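Local coordinates for type II restriction enzyme NlaIV (Neisseria lactamica, PDB 6QM2), which cuts double-stranded DNA at the sequence GGNNCC, cleaving in the middle of the site to leave blunt ends and terminal 5'-phosphates, at residues V148-L162 and M187-T201. Sequence-based numbering, arbitrary orientation.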
ATOM      1  N   VAL A 148      22.610 -13.991  -7.114  1.00100.04           N
ATOM      2  CA  VAL A 148      21.766 -13.433  -8.192  1.00 99.15           C
ATOM      3  C   VAL A 148      21.649 -14.371  -9.403  1.00 96.42           C
ATOM      4  O   VAL A 148      20.587 -14.468 -10.008  1.00 98.90           O
ATOM      5  CB  VAL A 148      22.246 -12.022  -8.651  1.00 99.09           C
ATOM      6  CG1 VAL A 148      23.585 -12.077  -9.387  1.00 99.93           C
ATOM      7  CG2 VAL A 148      21.190 -11.343  -9.514  1.00 97.92           C
ATOM      8  N   TRP A 149      22.742 -15.053  -9.735  1.00 95.79           N
ATOM      9  CA  TRP A 149      22.771 -16.003 -10.858  1.00 98.86           C
ATOM     10  C   TRP A 149      21.952 -17.275 -10.591  1.00 97.66           C
ATOM     11  O   TRP A 149      21.484 -17.913 -11.531  1.00 95.70           O
ATOM     12  CB  TRP A 149      24.219 -16.342 -11.301  1.00101.84           C
ATOM     13  CG  TRP A 149      25.205 -16.728 -10.210  1.00106.06           C
ATOM     14  CD1 TRP A 149      26.013 -15.880  -9.491  1.00109.38           C
ATOM     15  CD2 TRP A 149      25.508 -18.048  -9.750  1.00108.37           C
ATOM     16  NE1 TRP A 149      26.775 -16.589  -8.598  1.00109.77           N
ATOM     17  CE2 TRP A 149      26.489 -17.922  -8.735  1.00111.96           C
ATOM     18  CE3 TRP A 149      25.038 -19.328 -10.084  1.00110.58           C
ATOM     19  CZ2 TRP A 149      27.014 -19.030  -8.054  1.00117.40           C
ATOM     20  CZ3 TRP A 149      25.559 -20.434  -9.403  1.00115.46           C
ATOM     21  CH2 TRP A 149      26.539 -20.275  -8.401  1.00118.40           C
ATOM     22  N   GLN A 150      21.769 -17.630  -9.319  1.00 99.78           N
ATOM     23  CA  GLN A 150      20.951 -18.791  -8.933  1.00101.87           C
ATOM     24  C   GLN A 150      19.434 -18.549  -8.996  1.00101.80           C
ATOM     25  O   GLN A 150      18.662 -19.508  -9.013  1.00102.37           O
ATOM     26  CB  GLN A 150      21.323 -19.268  -7.521  1.00103.68           C
ATOM     27  CG  GLN A 150      22.730 -19.833  -7.403  1.00103.91           C
ATOM     28  CD  GLN A 150      23.046 -20.300  -5.996  1.00105.21           C
ATOM     29  OE1 GLN A 150      22.954 -19.532  -5.038  1.00104.79           O
ATOM     30  NE2 GLN A 150      23.419 -21.565  -5.866  1.00112.07           N
ATOM     31  N   ILE A 151      19.011 -17.287  -9.025  1.00 98.95           N
ATOM     32  CA  ILE A 151      17.584 -16.946  -9.037  1.00 96.64           C
ATOM     33  C   ILE A 151      17.134 -16.246 -10.324  1.00 96.75           C
ATOM     34  O   ILE A 151      16.044 -15.678 -10.356  1.00102.04           O
ATOM     35  CB  ILE A 151      17.192 -16.112  -7.788  1.00 93.88           C
ATOM     36  CG1 ILE A 151      17.798 -14.699  -7.826  1.00 94.49           C
ATOM     37  CG2 ILE A 151      17.624 -16.839  -6.522  1.00 95.09           C
ATOM     38  CD1 ILE A 151      17.424 -13.846  -6.633  1.00 96.66           C
ATOM     39  N   THR A 152      17.956 -16.282 -11.372  1.00 93.11           N
ATOM     40  CA  THR A 152      17.584 -15.726 -12.676  1.00 97.65           C
ATOM     41  C   THR A 152      17.848 -16.737 -13.776  1.00 98.70           C
ATOM     42  O   THR A 152      18.573 -17.714 -13.584  1.00 98.25           O
ATOM     43  CB  THR A 152      18.348 -14.427 -13.011  1.00100.65           C
ATOM     44  OG1 THR A 152      19.747 -14.618 -12.780  1.00103.16           O
ATOM     45  CG2 THR A 152      17.844 -13.274 -12.167  1.00102.57           C
ATOM     46  N   ARG A 153      17.245 -16.475 -14.930  1.00 99.38           N
ATOM     47  CA  ARG A 153      17.318 -17.357 -16.086  1.00 98.40           C
ATOM     48  C   ARG A 153      17.258 -16.535 -17.368  1.00 97.69           C
ATOM     49  O   ARG A 153      17.223 -15.301 -17.325  1.00 98.38           O
ATOM     50  CB  ARG A 153      16.160 -18.361 -16.036  1.00100.92           C
ATOM     51  CG  ARG A 153      14.765 -17.742 -15.960  1.00104.74           C
ATOM     52  CD  ARG A 153      13.704 -18.711 -16.465  1.00107.36           C
ATOM     53  NE  ARG A 153      12.345 -18.310 -16.095  1.00106.75           N
ATOM     54  CZ  ARG A 153      11.613 -17.371 -16.703  1.00104.78           C
ATOM     55  NH1 ARG A 153      12.082 -16.679 -17.743  1.00 99.40           N
ATOM     56  NH2 ARG A 153      10.386 -17.115 -16.251  1.00109.38           N
ATOM     57  N   SER A 154      17.255 -17.222 -18.505  1.00 95.62           N
ATOM     58  CA  SER A 154      16.959 -16.590 -19.784  1.00 95.57           C
ATOM     59  C   SER A 154      15.446 -16.522 -19.985  1.00 96.07           C
ATOM     60  O   SER A 154      14.677 -16.978 -19.135  1.00100.00           O
ATOM     61  CB  SER A 154      17.615 -17.369 -20.923  1.00 95.17           C
ATOM     62  OG  SER A 154      17.641 -16.594 -22.105  1.00 95.41           O
ATOM     63  N   MET A 155      15.028 -15.930 -21.101  1.00 96.40           N
ATOM     64  CA  MET A 155      13.616 -15.888 -21.504  1.00 94.95           C
ATOM     65  C   MET A 155      13.501 -16.038 -23.022  1.00 95.75           C
ATOM     66  O   MET A 155      14.505 -16.173 -23.724  1.00 95.90           O
ATOM     67  CB  MET A 155      12.963 -14.572 -21.056  1.00 92.80           C
ATOM     68  CG  MET A 155      13.352 -13.357 -21.901  1.00 93.98           C
ATOM     69  SD  MET A 155      12.638 -11.784 -21.399  1.00 97.60           S
ATOM     70  CE  MET A 155      10.935 -12.226 -21.079  1.00102.44           C
ATOM     71  N   ASP A 156      12.272 -15.995 -23.525  1.00 97.88           N
ATOM     72  CA  ASP A 156      12.053 -15.969 -24.959  1.00101.63           C
ATOM     73  C   ASP A 156      12.276 -14.550 -25.479  1.00 95.61           C
ATOM     74  O   ASP A 156      11.581 -13.622 -25.059  1.00 91.41           O
ATOM     75  CB  ASP A 156      10.642 -16.449 -25.309  1.00108.88           C
ATOM     76  CG  ASP A 156      10.472 -16.685 -26.799  1.00115.58           C
ATOM     77  OD1 ASP A 156      11.122 -17.614 -27.325  1.00122.82           O
ATOM     78  OD2 ASP A 156       9.712 -15.933 -27.446  1.00119.68           O
ATOM     79  N   GLY A 157      13.253 -14.394 -26.377  1.00 94.17           N
ATOM     80  CA  GLY A 157      13.502 -13.126 -27.079  1.00 96.18           C
ATOM     81  C   GLY A 157      14.588 -12.229 -26.500  1.00 97.69           C
ATOM     82  O   GLY A 157      14.938 -11.209 -27.106  1.00 92.27           O
ATOM     83  N   TRP A 158      15.097 -12.585 -25.318  1.00 98.51           N
ATOM     84  CA  TRP A 158      16.191 -11.864 -24.661  1.00 95.81           C
ATOM     85  C   TRP A 158      17.106 -12.859 -23.971  1.00 95.52           C
ATOM     86  O   TRP A 158      16.667 -13.948 -23.595  1.00 96.80           O
ATOM     87  CB  TRP A 158      15.646 -10.870 -23.634  1.00 91.10           C
ATOM     88  CG  TRP A 158      14.732  -9.861 -24.228  1.00 90.46           C
ATOM     89  CD1 TRP A 158      13.387  -9.986 -24.416  1.00 89.24           C
ATOM     90  CD2 TRP A 158      15.093  -8.577 -24.740  1.00 88.81           C
ATOM     91  NE1 TRP A 158      12.885  -8.854 -25.008  1.00 89.13           N
ATOM     92  CE2 TRP A 158      13.909  -7.969 -25.216  1.00 86.39           C
ATOM     93  CE3 TRP A 158      16.298  -7.873 -24.833  1.00 88.43           C
ATOM     94  CZ2 TRP A 158      13.895  -6.693 -25.778  1.00 85.44           C
ATOM     95  CZ3 TRP A 158      16.286  -6.602 -25.394  1.00 87.91           C
ATOM     96  CH2 TRP A 158      15.090  -6.025 -25.861  1.00 87.44           C
ATOM     97  N   ALA A 159      18.369 -12.479 -23.788  1.00 93.38           N
ATOM     98  CA  ALA A 159      19.354 -13.369 -23.170  1.00 94.42           C
ATOM     99  C   ALA A 159      19.085 -13.589 -21.682  1.00 91.78           C
ATOM    100  O   ALA A 159      19.311 -14.687 -21.179  1.00 94.21           O
ATOM    101  CB  ALA A 159      20.767 -12.851 -23.389  1.00 96.98           C
ATOM    102  N   ILE A 160      18.605 -12.551 -20.991  1.00 91.26           N
ATOM    103  CA  ILE A 160      18.217 -12.655 -19.572  1.00 96.41           C
ATOM    104  C   ILE A 160      16.726 -12.355 -19.404  1.00 95.19           C
ATOM    105  O   ILE A 160      16.147 -11.612 -20.202  1.00 90.54           O
ATOM    106  CB  ILE A 160      19.072 -11.730 -18.653  1.00100.28           C
ATOM    107  CG1 ILE A 160      18.878 -12.110 -17.177  1.00101.58           C
ATOM    108  CG2 ILE A 160      18.756 -10.249 -18.875  1.00100.09           C
ATOM    109  CD1 ILE A 160      19.937 -11.560 -16.253  1.00104.30           C
ATOM    110  N   ASN A 161      16.113 -12.950 -18.377  1.00 95.40           N
ATOM    111  CA  ASN A 161      14.697 -12.736 -18.082  1.00 94.94           C
ATOM    112  C   ASN A 161      14.439 -11.300 -17.651  1.00 93.22           C
ATOM    113  O   ASN A 161      14.947 -10.854 -16.624  1.00 89.87           O
ATOM    114  CB  ASN A 161      14.198 -13.698 -16.996  1.00 97.52           C
ATOM    115  CG  ASN A 161      12.688 -13.623 -16.797  1.00 96.95           C
ATOM    116  OD1 ASN A 161      11.935 -13.379 -17.743  1.00 99.64           O
ATOM    117  ND2 ASN A 161      12.242 -13.834 -15.562  1.00 89.20           N
ATOM    118  N   LEU A 162      13.631 -10.603 -18.448  1.00 95.34           N
ATOM    119  CA  LEU A 162      13.372  -9.181 -18.290  1.00 95.56           C
ATOM    120  C   LEU A 162      11.886  -8.882 -18.206  1.00 98.78           C
ATOM    121  O   LEU A 162      11.037  -9.712 -18.541  1.00108.48           O
ATOM    122  CB  LEU A 162      13.931  -8.423 -19.488  1.00 94.48           C
ATOM    123  CG  LEU A 162      15.447  -8.398 -19.624  1.00 96.05           C
ATOM    124  CD1 LEU A 162      15.822  -8.003 -21.043  1.00 95.79           C
ATOM    125  CD2 LEU A 162      16.068  -7.460 -18.601  1.00 98.88           C
ATOM    126  N   MET A 187      17.698 -22.126 -14.245  1.00109.56           N
ATOM    127  CA  MET A 187      18.447 -20.984 -13.727  1.00104.93           C
ATOM    128  C   MET A 187      19.893 -21.094 -14.197  1.00103.20           C
ATOM    129  O   MET A 187      20.338 -22.180 -14.581  1.00104.00           O
ATOM    130  CB  MET A 187      18.409 -20.947 -12.195  1.00104.98           C
ATOM    131  CG  MET A 187      17.021 -20.954 -11.566  1.00106.30           C
ATOM    132  SD  MET A 187      15.950 -19.591 -12.070  1.00109.01           S
ATOM    133  CE  MET A 187      14.891 -20.407 -13.261  1.00107.36           C
ATOM    134  N   PHE A 188      20.621 -19.978 -14.161  1.00101.06           N
ATOM    135  CA  PHE A 188      22.022 -19.961 -14.595  1.00 98.24           C
ATOM    136  C   PHE A 188      22.880 -20.855 -13.693  1.00100.88           C
ATOM    137  O   PHE A 188      22.762 -20.811 -12.465  1.00 99.48           O
ATOM    138  CB  PHE A 188      22.594 -18.542 -14.626  1.00 94.99           C
ATOM    139  CG  PHE A 188      21.949 -17.642 -15.642  1.00 91.47           C
ATOM    140  CD1 PHE A 188      22.245 -17.774 -16.994  1.00 89.34           C
ATOM    141  CD2 PHE A 188      21.067 -16.640 -15.246  1.00 91.39           C
ATOM    142  CE1 PHE A 188      21.661 -16.935 -17.937  1.00 89.59           C
ATOM    143  CE2 PHE A 188      20.484 -15.795 -16.182  1.00 92.05           C
ATOM    144  CZ  PHE A 188      20.779 -15.944 -17.531  1.00 89.90           C
ATOM    145  N   GLU A 189      23.731 -21.665 -14.318  1.00105.16           N
ATOM    146  CA  GLU A 189      24.552 -22.655 -13.609  1.00109.67           C
ATOM    147  C   GLU A 189      25.700 -22.024 -12.817  1.00111.12           C
ATOM    148  O   GLU A 189      26.099 -22.545 -11.772  1.00113.54           O
ATOM    149  CB  GLU A 189      25.105 -23.687 -14.598  1.00111.68           C
ATOM    150  CG  GLU A 189      24.025 -24.577 -15.204  1.00113.99           C
ATOM    151  CD  GLU A 189      24.462 -25.326 -16.454  1.00117.43           C
ATOM    152  OE1 GLU A 189      25.645 -25.240 -16.862  1.00119.70           O
ATOM    153  OE2 GLU A 189      23.598 -26.011 -17.039  1.00119.72           O
ATOM    154  N   CYS A 190      26.222 -20.907 -13.320  1.00109.18           N
ATOM    155  CA  CYS A 190      27.328 -20.204 -12.683  1.00105.69           C
ATOM    156  C   CYS A 190      27.283 -18.703 -12.964  1.00107.60           C
ATOM    157  O   CYS A 190      26.533 -18.236 -13.829  1.00109.49           O
ATOM    158  CB  CYS A 190      28.643 -20.764 -13.205  1.00103.54           C
ATOM    159  SG  CYS A 190      28.850 -20.512 -14.983  1.00102.51           S
ATOM    160  N   LEU A 191      28.115 -17.967 -12.231  1.00104.51           N
ATOM    161  CA  LEU A 191      28.269 -16.523 -12.403  1.00100.28           C
ATOM    162  C   LEU A 191      28.634 -16.125 -13.836  1.00 97.34           C
ATOM    163  O   LEU A 191      28.078 -15.171 -14.369  1.00 96.85           O
ATOM    164  CB  LEU A 191      29.334 -15.991 -11.436  1.00100.75           C
ATOM    165  CG  LEU A 191      29.765 -14.529 -11.563  1.00103.10           C
ATOM    166  CD1 LEU A 191      28.570 -13.607 -11.417  1.00105.99           C
ATOM    167  CD2 LEU A 191      30.820 -14.204 -10.522  1.00105.37           C
ATOM    168  N   GLU A 192      29.559 -16.856 -14.452  1.00 97.77           N
ATOM    169  CA  GLU A 192      30.068 -16.494 -15.783  1.00101.18           C
ATOM    170  C   GLU A 192      28.952 -16.474 -16.829  1.00 98.66           C
ATOM    171  O   GLU A 192      28.901 -15.571 -17.669  1.00 94.88           O
ATOM    172  CB  GLU A 192      31.198 -17.438 -16.237  1.00106.87           C
ATOM    173  CG  GLU A 192      32.532 -17.260 -15.508  1.00109.59           C
ATOM    174  CD  GLU A 192      32.644 -18.018 -14.187  1.00111.10           C
ATOM    175  OE1 GLU A 192      31.687 -18.723 -13.793  1.00105.54           O
ATOM    176  OE2 GLU A 192      33.707 -17.904 -13.532  1.00112.51           O
ATOM    177  N   ASP A 193      28.059 -17.463 -16.754  1.00 98.76           N
ATOM    178  CA  ASP A 193      26.922 -17.567 -17.679  1.00 99.12           C
ATOM    179  C   ASP A 193      25.923 -16.425 -17.487  1.00 95.67           C
ATOM    180  O   ASP A 193      25.480 -15.828 -18.468  1.00 94.05           O
ATOM    181  CB  ASP A 193      26.210 -18.922 -17.529  1.00102.81           C
ATOM    182  CG  ASP A 193      27.059 -20.105 -18.008  1.00103.61           C
ATOM    183  OD1 ASP A 193      28.186 -19.904 -18.508  1.00105.90           O
ATOM    184  OD2 ASP A 193      26.590 -21.253 -17.882  1.00106.36           O
ATOM    185  N   PHE A 194      25.579 -16.131 -16.231  1.00 93.29           N
ATOM    186  CA  PHE A 194      24.750 -14.960 -15.889  1.00 92.25           C
ATOM    187  C   PHE A 194      25.324 -13.676 -16.498  1.00 92.24           C
ATOM    188  O   PHE A 194      24.607 -12.916 -17.147  1.00 92.75           O
ATOM    189  CB  PHE A 194      24.615 -14.820 -14.362  1.00 92.78           C
ATOM    190  CG  PHE A 194      23.923 -13.553 -13.907  1.00 94.40           C
ATOM    191  CD1 PHE A 194      22.539 -13.480 -13.860  1.00 97.64           C
ATOM    192  CD2 PHE A 194      24.657 -12.440 -13.510  1.00 96.42           C
ATOM    193  CE1 PHE A 194      21.902 -12.320 -13.437  1.00 99.47           C
ATOM    194  CE2 PHE A 194      24.023 -11.279 -13.088  1.00 97.15           C
ATOM    195  CZ  PHE A 194      22.644 -11.218 -13.051  1.00 97.24           C
ATOM    196  N   VAL A 195      26.621 -13.459 -16.303  1.00 90.40           N
ATOM    197  CA  VAL A 195      27.288 -12.265 -16.814  1.00 88.83           C
ATOM    198  C   VAL A 195      27.287 -12.272 -18.342  1.00 89.98           C
ATOM    199  O   VAL A 195      27.100 -11.218 -18.960  1.00 90.05           O
ATOM    200  CB  VAL A 195      28.728 -12.122 -16.255  1.00 89.84           C
ATOM    201  CG1 VAL A 195      29.476 -10.970 -16.927  1.00 87.14           C
ATOM    202  CG2 VAL A 195      28.697 -11.909 -14.743  1.00 89.84           C
ATOM    203  N   SER A 196      27.489 -13.450 -18.943  1.00 91.64           N
ATOM    204  CA  SER A 196      27.405 -13.600 -20.404  1.00 92.13           C
ATOM    205  C   SER A 196      26.038 -13.182 -20.934  1.00 91.98           C
ATOM    206  O   SER A 196      25.950 -12.528 -21.977  1.00 90.42           O
ATOM    207  CB  SER A 196      27.700 -15.037 -20.842  1.00 91.81           C
ATOM    208  OG  SER A 196      27.587 -15.164 -22.252  1.00 91.48           O
ATOM    209  N   ALA A 197      24.984 -13.561 -20.208  1.00 91.56           N
ATOM    210  CA  ALA A 197      23.623 -13.134 -20.535  1.00 92.30           C
ATOM    211  C   ALA A 197      23.482 -11.615 -20.441  1.00 94.00           C
ATOM    212  O   ALA A 197      22.931 -10.993 -21.355  1.00 93.49           O
ATOM    213  CB  ALA A 197      22.607 -13.821 -19.633  1.00 93.44           C
ATOM    214  N   ILE A 198      24.004 -11.029 -19.356  1.00 93.79           N
ATOM    215  CA  ILE A 198      23.981  -9.568 -19.171  1.00 91.25           C
ATOM    216  C   ILE A 198      24.693  -8.894 -20.341  1.00 89.59           C
ATOM    217  O   ILE A 198      24.149  -7.969 -20.935  1.00 89.67           O
ATOM    218  CB  ILE A 198      24.635  -9.102 -17.839  1.00 91.38           C
ATOM    219  CG1 ILE A 198      23.885  -9.640 -16.602  1.00 91.27           C
ATOM    220  CG2 ILE A 198      24.712  -7.575 -17.772  1.00 91.10           C
ATOM    221  CD1 ILE A 198      22.498  -9.073 -16.378  1.00 93.45           C
ATOM    222  N   GLU A 199      25.891  -9.375 -20.677  1.00 88.77           N
ATOM    223  CA  GLU A 199      26.678  -8.808 -21.778  1.00 92.22           C
ATOM    224  C   GLU A 199      25.872  -8.719 -23.065  1.00 91.11           C
ATOM    225  O   GLU A 199      25.839  -7.672 -23.710  1.00 86.61           O
ATOM    226  CB  GLU A 199      27.946  -9.632 -22.039  1.00 95.94           C
ATOM    227  CG  GLU A 199      28.904  -9.007 -23.052  1.00 96.41           C
ATOM    228  CD  GLU A 199      29.907  -9.992 -23.630  1.00101.58           C
ATOM    229  OE1 GLU A 199      30.234 -11.006 -22.964  1.00101.64           O
ATOM    230  OE2 GLU A 199      30.377  -9.740 -24.762  1.00102.79           O
ATOM    231  N   GLU A 200      25.235  -9.825 -23.437  1.00 94.27           N
ATOM    232  CA  GLU A 200      24.487  -9.883 -24.690  1.00 94.38           C
ATOM    233  C   GLU A 200      23.229  -9.027 -24.615  1.00 89.95           C
ATOM    234  O   GLU A 200      22.925  -8.289 -25.557  1.00 87.49           O
ATOM    235  CB  GLU A 200      24.144 -11.333 -25.065  1.00 94.55           C
ATOM    236  CG  GLU A 200      23.609 -11.517 -26.483  1.00 94.84           C
ATOM    237  CD  GLU A 200      24.517 -10.936 -27.554  1.00 96.18           C
ATOM    238  OE1 GLU A 200      25.757 -10.999 -27.399  1.00104.12           O
ATOM    239  OE2 GLU A 200      23.985 -10.408 -28.550  1.00 94.20           O
ATOM    240  N   THR A 201      22.524  -9.108 -23.487  1.00 85.92           N
ATOM    241  CA  THR A 201      21.354  -8.259 -23.235  1.00 86.74           C
ATOM    242  C   THR A 201      21.662  -6.770 -23.414  1.00 85.35           C
ATOM    243  O   THR A 201      20.811  -6.022 -23.894  1.00 86.74           O
ATOM    244  CB  THR A 201      20.774  -8.489 -21.825  1.00 86.35           C
ATOM    245  OG1 THR A 201      20.556  -9.888 -21.618  1.00 90.65           O
ATOM    246  CG2 THR A 201      19.446  -7.765 -21.648  1.00 85.71           C
TER
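The W149 indole lies against the start of helix 191-204: C190 CA sits over its six-membered ring, 4.0 Å from the centroid, and L191 CB over the five-membered ring, both as CH-pi contacts. Its opposite face carries CG of Q150, and F188 O meets the ring edge in plane. A chi1 of 49°, with CG between the backbone N and the carbonyl carbon, swings the indole over C190 and L191; W149 CB packs on F194 CB.

The F194 ring is sandwiched, with V148 CG1 over one face, 4.1 Å from the centroid, and I198 CG1 of its own helix over the other; T152 OG1 reaches its edge while donating to V148 O. F188 in turn has F194 CA above the centre of its ring, with W149 O and T152 OG1 at the edge. Its backbone is held too: F188 N donates to T152 O at 3.1 Å. M187, folded back at chi2 (-58°), brings CE against the R153 chain, 3.7 Å from R153 CB.

Farther along, I160 CD1 touches both F194 CE1 and I198 CD1, 3.6 Å from the latter, and A159 CB nestles by A197 O and T201. From helix 107-116, Y110 touches V148 and F194, and F107 touches I198 and T201. In this nuclease of the PDDEXK superfamily, the contact packs the loop leaving strand 138-147, an outermost strand of the chain's mixed sheet, along helix 191-204 from its N-cap, C190, whose SG accepts a weak bond from D193 N, to T201.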